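Long-range contact in ESAT-6-like protein EsxO (Mycobacterium tuberculosis, PDB 3OGI), which is a secreted member of the WXG100 family, ESAT-6 subfamily, that pairs with a partner protein and probably leaves the cell through a type VII secretion system: residues L23-H28 / R59-I64. Sequence-based numbering, arbitrary orientation.
Sequences LLEAEH and RNFQVI
His28 and Phe61 form an offset stack at the heart of the antiparallel helix-turn-helix hairpin characteristic of the WXG100 family, joining helix 14-37 to helix 51-66 close to the centre of the modelled chain. The short axes are nearly antiparallel (171°) and 10.5 Å apart at closest approach, a gap filled by the side chains of Leu24, His28, Phe61 and Ile64. The ring centroids lie 4.4 Å apart with planes only 12° from parallel, yet it is the methylene of His28 that sits over the middle of the phenyl ring, CB being 3.5 Å from the Phe61 centroid. Reciprocally, Phe61 CB comes over the imidazole face, displaced toward its rim. The imidazole is also held from its own helix: its ND1 gives a hydrogen bond to Glu25 OE1, 2.9 Å away, nearly in the ring plane and on the syn side of the carboxylate, while a second bond from ND1 to OE2 is weak. This pairing may favour a protonated imidazole. Leu24 lies at the edge of the phenyl ring, near its plane, with CD1 3.5 Å from Phe61 CE1. Its other methyl, CD2, meets Ile64 CG2, the two side chains crossing at about a right angle. Leu24, Phe61 and Ile64 also pack against a chain of the other protein in the assembly, so helix 14-37 and helix 51-66 share this region with the partner.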
ATOM      1  N   LEU A  23       1.050   7.513 -12.211  1.00 45.62           N
ATOM      2  CA  LEU A  23      -0.064   6.729 -11.718  1.00 48.66           C
ATOM      3  C   LEU A  23       0.197   6.233 -10.292  1.00 54.44           C
ATOM      4  O   LEU A  23      -0.721   6.210  -9.466  1.00 55.90           O
ATOM      5  CB  LEU A  23      -0.463   5.617 -12.695  1.00 38.13           C
ATOM      6  CG  LEU A  23      -0.974   6.254 -14.005  1.00 47.75           C
ATOM      7  CD1 LEU A  23      -1.423   5.242 -15.050  1.00 52.56           C
ATOM      8  CD2 LEU A  23      -2.108   7.212 -13.710  1.00 48.29           C
ATOM      9  N   LEU A  24       1.448   5.895  -9.981  1.00 50.99           N
ATOM     10  CA  LEU A  24       1.769   5.410  -8.641  1.00 48.73           C
ATOM     11  C   LEU A  24       1.432   6.470  -7.609  1.00 49.48           C
ATOM     12  O   LEU A  24       0.845   6.172  -6.572  1.00 51.06           O
ATOM     13  CB  LEU A  24       3.235   4.981  -8.505  1.00 54.24           C
ATOM     14  CG  LEU A  24       3.600   4.297  -7.171  1.00 55.19           C
ATOM     15  CD1 LEU A  24       2.738   3.071  -6.940  1.00 52.58           C
ATOM     16  CD2 LEU A  24       5.064   3.917  -7.112  1.00 57.31           C
ATOM     17  N   GLU A  25       1.776   7.715  -7.908  1.00 50.29           N
ATOM     18  CA  GLU A  25       1.515   8.811  -6.982  1.00 53.47           C
ATOM     19  C   GLU A  25       0.006   9.107  -6.794  1.00 53.84           C
ATOM     20  O   GLU A  25      -0.432   9.511  -5.694  1.00 41.71           O
ATOM     21  CB  GLU A  25       2.292  10.061  -7.414  1.00 55.77           C
ATOM     22  CG  GLU A  25       2.242  11.222  -6.420  1.00 64.41           C
ATOM     23  CD  GLU A  25       2.675  10.846  -4.998  1.00 72.43           C
ATOM     24  OE1 GLU A  25       3.352   9.806  -4.808  1.00 72.22           O
ATOM     25  OE2 GLU A  25       2.338  11.615  -4.069  1.00 74.53           O
ATOM     26  N   ALA A  26      -0.791   8.918  -7.850  1.00 45.67           N
ATOM     27  CA  ALA A  26      -2.240   9.020  -7.673  1.00 46.31           C
ATOM     28  C   ALA A  26      -2.675   7.949  -6.674  1.00 39.49           C
ATOM     29  O   ALA A  26      -3.488   8.191  -5.782  1.00 42.13           O
ATOM     30  CB  ALA A  26      -2.997   8.869  -9.006  1.00 28.03           C
ATOM     31  N   GLU A  27      -2.101   6.767  -6.807  1.00 32.37           N
ATOM     32  CA  GLU A  27      -2.470   5.697  -5.896  1.00 44.63           C
ATOM     33  C   GLU A  27      -2.071   6.009  -4.441  1.00 51.31           C
ATOM     34  O   GLU A  27      -2.814   5.739  -3.507  1.00 53.55           O
ATOM     35  CB  GLU A  27      -1.883   4.356  -6.352  1.00 38.96           C
ATOM     36  CG  GLU A  27      -2.102   3.259  -5.312  1.00 51.00           C
ATOM     37  CD  GLU A  27      -3.573   3.048  -4.958  1.00 55.40           C
ATOM     38  OE1 GLU A  27      -4.450   3.657  -5.602  1.00 59.28           O
ATOM     39  OE2 GLU A  27      -3.854   2.273  -4.021  1.00 59.21           O
ATOM     40  N   HIS A  28      -0.886   6.572  -4.272  1.00 51.20           N
ATOM     41  CA  HIS A  28      -0.407   7.037  -2.983  1.00 52.17           C
ATOM     42  C   HIS A  28      -1.383   8.054  -2.389  1.00 56.02           C
ATOM     43  O   HIS A  28      -1.726   8.006  -1.202  1.00 55.22           O
ATOM     44  CB  HIS A  28       0.967   7.670  -3.189  1.00 50.38           C
ATOM     45  CG  HIS A  28       1.488   8.414  -2.005  1.00 51.75           C
ATOM     46  ND1 HIS A  28       2.331   9.497  -2.129  1.00 56.73           N
ATOM     47  CD2 HIS A  28       1.307   8.225  -0.676  1.00 51.05           C
ATOM     48  CE1 HIS A  28       2.630   9.958  -0.927  1.00 59.02           C
ATOM     49  NE2 HIS A  28       2.024   9.203  -0.029  1.00 57.01           N
ATOM     50  N   ARG A  59       7.784   8.276   2.404  1.00 61.58           N
ATOM     51  CA  ARG A  59       9.199   8.066   2.098  1.00 68.26           C
ATOM     52  C   ARG A  59       9.369   7.073   0.979  1.00 67.50           C
ATOM     53  O   ARG A  59      10.130   7.317   0.037  1.00 71.69           O
ATOM     54  CB  ARG A  59       9.967   7.554   3.318  1.00 74.64           C
ATOM     55  CG  ARG A  59      10.155   8.564   4.430  1.00 92.96           C
ATOM     56  CD  ARG A  59      10.956   7.962   5.588  1.00109.96           C
ATOM     57  NE  ARG A  59      10.842   8.761   6.810  1.00122.57           N
ATOM     58  CZ  ARG A  59      11.655   9.765   7.133  1.00130.87           C
ATOM     59  NH1 ARG A  59      12.653  10.102   6.323  1.00133.49           N
ATOM     60  NH2 ARG A  59      11.472  10.433   8.268  1.00131.37           N
ATOM     61  N   ASN A  60       8.663   5.947   1.089  1.00 57.67           N
ATOM     62  CA  ASN A  60       8.820   4.863   0.126  1.00 55.95           C
ATOM     63  C   ASN A  60       8.314   5.220  -1.263  1.00 57.00           C
ATOM     64  O   ASN A  60       8.974   4.945  -2.261  1.00 60.31           O
ATOM     65  CB  ASN A  60       8.165   3.590   0.638  1.00 53.67           C
ATOM     66  CG  ASN A  60       8.887   3.025   1.837  1.00 60.52           C
ATOM     67  OD1 ASN A  60       9.921   2.373   1.702  1.00 63.63           O
ATOM     68  ND2 ASN A  60       8.356   3.285   3.021  1.00 64.25           N
ATOM     69  N   PHE A  61       7.148   5.844  -1.328  1.00 56.00           N
ATOM     70  CA  PHE A  61       6.678   6.339  -2.604  1.00 55.02           C
ATOM     71  C   PHE A  61       7.677   7.341  -3.141  1.00 55.59           C
ATOM     72  O   PHE A  61       8.046   7.270  -4.301  1.00 55.26           O
ATOM     73  CB  PHE A  61       5.304   6.971  -2.486  1.00 47.38           C
ATOM     74  CG  PHE A  61       4.179   5.977  -2.510  1.00 50.85           C
ATOM     75  CD1 PHE A  61       3.720   5.459  -3.716  1.00 50.97           C
ATOM     76  CD2 PHE A  61       3.571   5.567  -1.330  1.00 47.01           C
ATOM     77  CE1 PHE A  61       2.685   4.561  -3.748  1.00 46.73           C
ATOM     78  CE2 PHE A  61       2.533   4.670  -1.353  1.00 47.70           C
ATOM     79  CZ  PHE A  61       2.086   4.161  -2.573  1.00 48.47           C
ATOM     80  N   GLN A  62       8.141   8.260  -2.300  1.00 56.61           N
ATOM     81  CA  GLN A  62       9.094   9.254  -2.777  1.00 63.42           C
ATOM     82  C   GLN A  62      10.341   8.590  -3.368  1.00 69.52           C
ATOM     83  O   GLN A  62      10.844   9.016  -4.412  1.00 69.20           O
ATOM     84  CB  GLN A  62       9.453  10.269  -1.691  1.00 74.11           C
ATOM     85  CG  GLN A  62      10.186  11.504  -2.218  1.00 87.18           C
ATOM     86  CD  GLN A  62       9.563  12.063  -3.506  1.00101.14           C
ATOM     87  OE1 GLN A  62      10.277  12.430  -4.447  1.00102.99           O
ATOM     88  NE2 GLN A  62       8.230  12.135  -3.546  1.00102.75           N
ATOM     89  N   VAL A  63      10.820   7.528  -2.726  1.00 66.64           N
ATOM     90  CA  VAL A  63      11.958   6.802  -3.269  1.00 64.88           C
ATOM     91  C   VAL A  63      11.640   6.247  -4.651  1.00 67.55           C
ATOM     92  O   VAL A  63      12.464   6.303  -5.560  1.00 74.00           O
ATOM     93  CB  VAL A  63      12.386   5.640  -2.374  1.00 62.29           C
ATOM     94  CG1 VAL A  63      13.273   4.670  -3.159  1.00 65.27           C
ATOM     95  CG2 VAL A  63      13.103   6.149  -1.159  1.00 53.21           C
ATOM     96  N   ILE A  64      10.446   5.697  -4.816  1.00 65.05           N
ATOM     97  CA  ILE A  64      10.104   5.127  -6.110  1.00 67.42           C
ATOM     98  C   ILE A  64      10.043   6.247  -7.134  1.00 73.17           C
ATOM     99  O   ILE A  64      10.639   6.147  -8.196  1.00 74.03           O
ATOM    100  CB  ILE A  64       8.771   4.349  -6.077  1.00 58.74           C
ATOM    101  CG1 ILE A  64       8.894   3.110  -5.179  1.00 51.10           C
ATOM    102  CG2 ILE A  64       8.344   3.973  -7.493  1.00 49.49           C
ATOM    103  CD1 ILE A  64       7.559   2.380  -4.915  1.00 43.64           C
TER